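Local atomic coordinates of uncharacterized protein (Bacteroides ovatus, PDB entry 4FXT), a protein that is of unknown function but belongs to the DUF3823 family, joining an N-terminal domain of the transthyretin clan to a C-terminal domain of the E-set clan. Residues 14-19 with 97-102; 71-76 with 93-98. All blocks are in the same frame, centred on the assembly; numbering follows the deposited sequence.

Interaction 1: residues 14-19 with 97-102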
# COMPACT_ATOMS: atom_id res chain seq x y z
N ALA A 14 7.84 -3.81 1.92
CA ALA A 14 7.46 -3.05 3.11
C ALA A 14 6.50 -3.93 3.88
O ALA A 14 5.45 -4.33 3.34
CB ALA A 14 6.88 -1.71 2.73
N ILE A 15 6.92 -4.37 5.07
CA ILE A 15 6.19 -5.40 5.80
C ILE A 15 5.66 -4.93 7.15
O ILE A 15 6.34 -4.28 7.95
CB ILE A 15 7.18 -6.60 6.03
CG1 ILE A 15 7.50 -7.31 4.71
CG2 ILE A 15 6.69 -7.62 7.05
CD1 ILE A 15 6.33 -7.98 4.01
N TYR A 16 4.41 -5.35 7.40
CA TYR A 16 3.69 -5.19 8.65
C TYR A 16 2.96 -6.46 8.92
O TYR A 16 2.25 -6.95 8.04
CB TYR A 16 2.72 -4.00 8.68
CG TYR A 16 1.91 -3.96 9.96
CD1 TYR A 16 2.47 -3.51 11.15
CD2 TYR A 16 0.60 -4.44 9.99
CE1 TYR A 16 1.73 -3.50 12.33
CE2 TYR A 16 -0.14 -4.45 11.17
CZ TYR A 16 0.43 -3.96 12.34
OH TYR A 16 -0.29 -3.92 13.51
N ASP A 17 3.12 -7.00 10.16
CA ASP A 17 2.50 -8.23 10.63
C ASP A 17 2.63 -9.28 9.50
O ASP A 17 1.63 -9.84 9.04
CB ASP A 17 1.02 -7.99 11.07
CG ASP A 17 0.29 -9.15 11.78
OD1 ASP A 17 0.94 -10.20 12.04
OD2 ASP A 17 -0.89 -8.99 12.11
N GLY A 18 3.87 -9.41 8.99
CA GLY A 18 4.27 -10.35 7.95
C GLY A 18 3.61 -10.25 6.60
O GLY A 18 3.69 -11.19 5.79
N GLU A 19 2.92 -9.14 6.34
CA GLU A 19 2.21 -8.88 5.09
C GLU A 19 2.77 -7.67 4.37
O GLU A 19 3.18 -6.69 5.03
CB GLU A 19 0.70 -8.64 5.35
CG GLU A 19 -0.06 -9.81 5.92
CD GLU A 19 -1.57 -9.65 5.99
OE1 GLU A 19 -2.15 -8.95 5.12
OE2 GLU A 19 -2.18 -10.32 6.85
N TYR A 97 -0.14 3.67 10.03
CA TYR A 97 -0.95 4.34 11.04
C TYR A 97 -2.22 3.52 11.22
O TYR A 97 -2.59 3.13 12.34
CB TYR A 97 -1.21 5.79 10.66
CG TYR A 97 0.08 6.58 10.52
CD1 TYR A 97 0.78 7.00 11.64
CD2 TYR A 97 0.58 6.92 9.26
CE1 TYR A 97 1.98 7.70 11.52
CE2 TYR A 97 1.77 7.64 9.13
CZ TYR A 97 2.46 8.03 10.27
OH TYR A 97 3.62 8.77 10.20
N PHE A 98 -2.80 3.14 10.09
CA PHE A 98 -3.94 2.25 9.93
C PHE A 98 -3.57 1.18 8.92
O PHE A 98 -2.85 1.48 7.95
CB PHE A 98 -5.18 3.03 9.50
CG PHE A 98 -5.78 3.93 10.55
CD1 PHE A 98 -5.34 5.24 10.69
CD2 PHE A 98 -6.80 3.49 11.38
CE1 PHE A 98 -5.90 6.08 11.66
CE2 PHE A 98 -7.37 4.33 12.33
CZ PHE A 98 -6.90 5.62 12.47
N PHE A 99 -4.01 -0.06 9.17
CA PHE A 99 -3.69 -1.17 8.28
C PHE A 99 -4.97 -1.84 7.77
O PHE A 99 -5.93 -2.00 8.54
CB PHE A 99 -2.77 -2.18 8.99
CG PHE A 99 -2.35 -3.39 8.18
CD1 PHE A 99 -1.50 -3.26 7.08
CD2 PHE A 99 -2.75 -4.66 8.55
CE1 PHE A 99 -1.11 -4.38 6.33
CE2 PHE A 99 -2.34 -5.78 7.82
CZ PHE A 99 -1.52 -5.64 6.72
N VAL A 100 -5.00 -2.19 6.47
CA VAL A 100 -6.15 -2.87 5.86
C VAL A 100 -5.81 -4.34 5.64
O VAL A 100 -4.84 -4.63 4.91
CB VAL A 100 -6.62 -2.21 4.52
CG1 VAL A 100 -8.00 -2.75 4.12
CG2 VAL A 100 -6.69 -0.69 4.64
N ARG A 101 -6.57 -5.27 6.25
CA ARG A 101 -6.37 -6.73 5.98
C ARG A 101 -7.69 -7.50 5.69
O ARG A 101 -8.80 -6.99 5.84
CB ARG A 101 -5.67 -7.46 7.15
CG ARG A 101 -6.56 -7.73 8.37
CD ARG A 101 -5.75 -8.39 9.46
NE ARG A 101 -4.79 -7.46 10.05
CZ ARG A 101 -3.62 -7.82 10.56
NH1 ARG A 101 -3.21 -9.09 10.48
NH2 ARG A 101 -2.82 -6.91 11.12
N ASN A 102 -7.51 -8.77 5.30
CA ASN A 102 -8.54 -9.79 5.05
C ASN A 102 -9.63 -9.19 4.14
O ASN A 102 -10.82 -9.17 4.46
CB ASN A 102 -9.10 -10.27 6.37
CG ASN A 102 -8.02 -10.67 7.41
OD1 ASN A 102 -6.81 -10.77 7.12
ND2 ASN A 102 -8.42 -10.78 8.67
O HOH W 1 -4.31 -10.96 8.06
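Tyr16 and Phe99 are the closest backbone partners across this contact, yet their CA atoms lie 8.4 Å apart, too far for backbone pairing, so the contact is made through side chains and a water. Residues 16-19 form a type I' beta turn, closed by backbone hydrogen bonds from Tyr16 N to Glu19 O and from Glu19 N to Tyr16 O; it faces the start of the strand at 98-101. Tyr16, with CG anti to its backbone N (chi1 175°), sends an edge onto the Phe99 ring in an edge-to-face pair. Its CD2 sits over the centre of that ring, and the two centroids are 4.9 Å apart with the planes inclined at 62°. Glu19 comes to the rim of the same ring, OE1 lying 3.7 Å from Phe99 CZ and near the ring plane. The polar half rests on Arg101, whose chain bends at chi3 and grips one Asp17 oxygen end-on with two nitrogens. NH1 reaches OD2 of Asp17 at 2.8 Å from above the carboxylate plane, whereas NH2 meets the anti lone pair of the same OD2 at 3.0 Å. Glu19 OE2 adds a long salt bridge, 4.0 Å from Arg101 NH1 and well out of the guanidinium plane, which can act through charge alone. A water donates to Glu19 OE2 and Asn102 OD1 and accepts from Arg101 NH1. An alanine in place of Arg101 would probably leave the Asp17 carboxylate without its cationic mate and Asn119 OD1 without the NE donor. The turn links strand 7-16 to its antiparallel partner 19-20 in the N-terminal domain, while Phe99 and Arg101 lie on strand 98-108, an outer strand of a C-terminal sheet, touching Asn119 and Thr117 of the adjacent strand 111-120; the contact thus joins the two domains near the surface.

Interaction 2: residues 71-76 with 93-98; sequences PWERPS and PVTPYF
Trp72 and Val94 meet because a chi1 of 49° puts Trp72 CG between the backbone N and the carbonyl carbon, with the indole against Val94; a chi1 of -60° sets Tyr97 CG anti to its carbonyl carbon, and the ring runs on to Arg74. The bent chain of Arg74 brings its guanidinium to the Tyr97 hydroxyl, the two flat groups turned steeply against each other. NH2 of Arg74 donates to Tyr97 OH at 2.9 Å in a nearly straight bond (174°), with the oxygen in the guanidinium plane. The Trp72 indole is held between Val94 and Pro71: CG1 of Val94 makes a CH-pi contact over the five-membered ring, 3.6 Å from its centroid, and Pro71 CD lies toward the rim of the opposite face. Backbones meet in a single beta bridge at Trp72 and Pro96, whose CA atoms are 3.8 Å apart. Beside it Glu73 N donates to Thr95 O at 2.9 Å, and a weak bond runs from Tyr97 N to Pro71 O. Thr95 OG1 donates to Glu73 OE1, again at 2.9 Å, meeting it from above the carboxylate plane. Gly68 O binds NH1 of Arg74, so both terminal nitrogens of the guanidinium are engaged. The chemistry is therefore divided: the Trp72 indole packs against Val94 and Pro71, and the hydroxyl of the buried Tyr97 receives a cationic donor that would probably polarise its O-H bond.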
# COMPACT_ATOMS: atom_id res chain seq x y z
N PRO A 71 2.46 5.97 3.91
CA PRO A 71 1.45 5.92 4.98
C PRO A 71 1.87 5.07 6.21
O PRO A 71 1.04 4.37 6.83
CB PRO A 71 0.26 5.29 4.28
CG PRO A 71 0.87 4.38 3.25
CD PRO A 71 2.08 5.12 2.76
N TRP A 72 3.12 5.23 6.65
CA TRP A 72 3.63 4.58 7.84
C TRP A 72 4.57 5.51 8.58
O TRP A 72 4.96 6.54 8.02
CB TRP A 72 4.33 3.27 7.50
CG TRP A 72 5.33 3.34 6.38
CD1 TRP A 72 6.59 3.87 6.43
CD2 TRP A 72 5.22 2.70 5.11
NE1 TRP A 72 7.22 3.72 5.22
CE2 TRP A 72 6.41 2.97 4.40
CE3 TRP A 72 4.21 1.95 4.47
CZ2 TRP A 72 6.62 2.50 3.09
CZ3 TRP A 72 4.40 1.52 3.17
CH2 TRP A 72 5.60 1.77 2.50
N GLU A 73 4.93 5.15 9.84
CA GLU A 73 5.87 5.93 10.62
C GLU A 73 7.20 6.02 9.90
O GLU A 73 7.69 5.02 9.38
CB GLU A 73 6.07 5.35 12.02
CG GLU A 73 4.88 5.49 12.94
CD GLU A 73 5.15 5.08 14.38
OE1 GLU A 73 5.98 4.17 14.61
OE2 GLU A 73 4.53 5.70 15.27
N ARG A 74 7.76 7.24 9.87
CA ARG A 74 9.01 7.56 9.19
C ARG A 74 10.02 8.19 10.18
O ARG A 74 10.30 9.39 10.08
CB ARG A 74 8.71 8.51 8.00
CG ARG A 74 7.89 7.85 6.87
CD ARG A 74 6.94 8.83 6.22
NE ARG A 74 5.82 9.16 7.10
CZ ARG A 74 4.87 10.05 6.84
NH1 ARG A 74 4.91 10.75 5.72
NH2 ARG A 74 3.90 10.27 7.71
N PRO A 75 10.60 7.38 11.12
CA PRO A 75 11.60 7.95 12.05
C PRO A 75 12.94 8.21 11.36
O PRO A 75 13.44 7.37 10.60
CB PRO A 75 11.73 6.89 13.14
CG PRO A 75 11.27 5.63 12.52
CD PRO A 75 10.40 5.93 11.35
N SER A 76 13.50 9.40 11.63
CA SER A 76 14.79 9.88 11.11
C SER A 76 15.95 9.09 11.72
O SER A 76 16.87 8.67 11.02
CB SER A 76 14.95 11.38 11.42
OG SER A 76 13.80 12.17 11.18
N PRO A 93 10.63 -3.71 7.73
CA PRO A 93 9.46 -3.58 8.60
C PRO A 93 9.05 -2.11 8.70
O PRO A 93 9.89 -1.20 8.89
CB PRO A 93 9.93 -4.18 9.93
CG PRO A 93 11.39 -3.99 9.93
CD PRO A 93 11.84 -4.08 8.50
N VAL A 94 7.76 -1.89 8.45
CA VAL A 94 7.14 -0.58 8.55
C VAL A 94 6.03 -0.70 9.60
O VAL A 94 5.65 -1.82 9.98
CB VAL A 94 6.65 -0.01 7.20
CG1 VAL A 94 7.81 0.19 6.23
CG2 VAL A 94 5.53 -0.86 6.57
N THR A 95 5.54 0.46 10.11
CA THR A 95 4.45 0.48 11.08
C THR A 95 3.40 1.49 10.50
O THR A 95 3.53 2.71 10.68
CB THR A 95 4.94 0.77 12.54
OG1 THR A 95 5.38 2.12 12.66
CG2 THR A 95 6.03 -0.22 13.03
N PRO A 96 2.39 0.97 9.76
CA PRO A 96 1.34 1.86 9.22
C PRO A 96 0.52 2.52 10.34
O PRO A 96 0.49 2.02 11.47
CB PRO A 96 0.45 0.92 8.39
CG PRO A 96 1.08 -0.40 8.42
CD PRO A 96 2.07 -0.45 9.50
N TYR A 97 -0.14 3.67 10.03
CA TYR A 97 -0.95 4.34 11.04
C TYR A 97 -2.22 3.52 11.22
O TYR A 97 -2.59 3.13 12.34
CB TYR A 97 -1.21 5.79 10.66
CG TYR A 97 0.08 6.58 10.52
CD1 TYR A 97 0.78 7.00 11.64
CD2 TYR A 97 0.58 6.92 9.26
CE1 TYR A 97 1.98 7.70 11.52
CE2 TYR A 97 1.77 7.64 9.13
CZ TYR A 97 2.46 8.03 10.27
OH TYR A 97 3.62 8.77 10.20
N PHE A 98 -2.80 3.14 10.09
CA PHE A 98 -3.94 2.25 9.93
C PHE A 98 -3.57 1.18 8.92
O PHE A 98 -2.85 1.48 7.95
CB PHE A 98 -5.18 3.03 9.50
CG PHE A 98 -5.78 3.93 10.55
CD1 PHE A 98 -5.34 5.24 10.69
CD2 PHE A 98 -6.80 3.49 11.38
CE1 PHE A 98 -5.90 6.08 11.66
CE2 PHE A 98 -7.37 4.33 12.33
CZ PHE A 98 -6.90 5.62 12.47
O HOH W 2 6.70 9.04 11.80

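In the fold
Interactions 1 and 2 lie with their centres about 10 Å apart and end on the same part of the chain, sharing Tyr97 and Phe98, where the connection from strand 88-93 enters strand 98-108. In sequence, 14-19 comes first, then 71-76, then the shared region. They also touch directly: Ile15 O probably accepts a hydrogen bond from Val94 N, Tyr16 packs on Pro96, and Ala14 meets Trp72. Interaction 2 ties the linker to a loop of the N-terminal domain, while interaction 1 carries the strand following it against that domain's turn. Together they are consistent with a restrained relative orientation of the two beta domains.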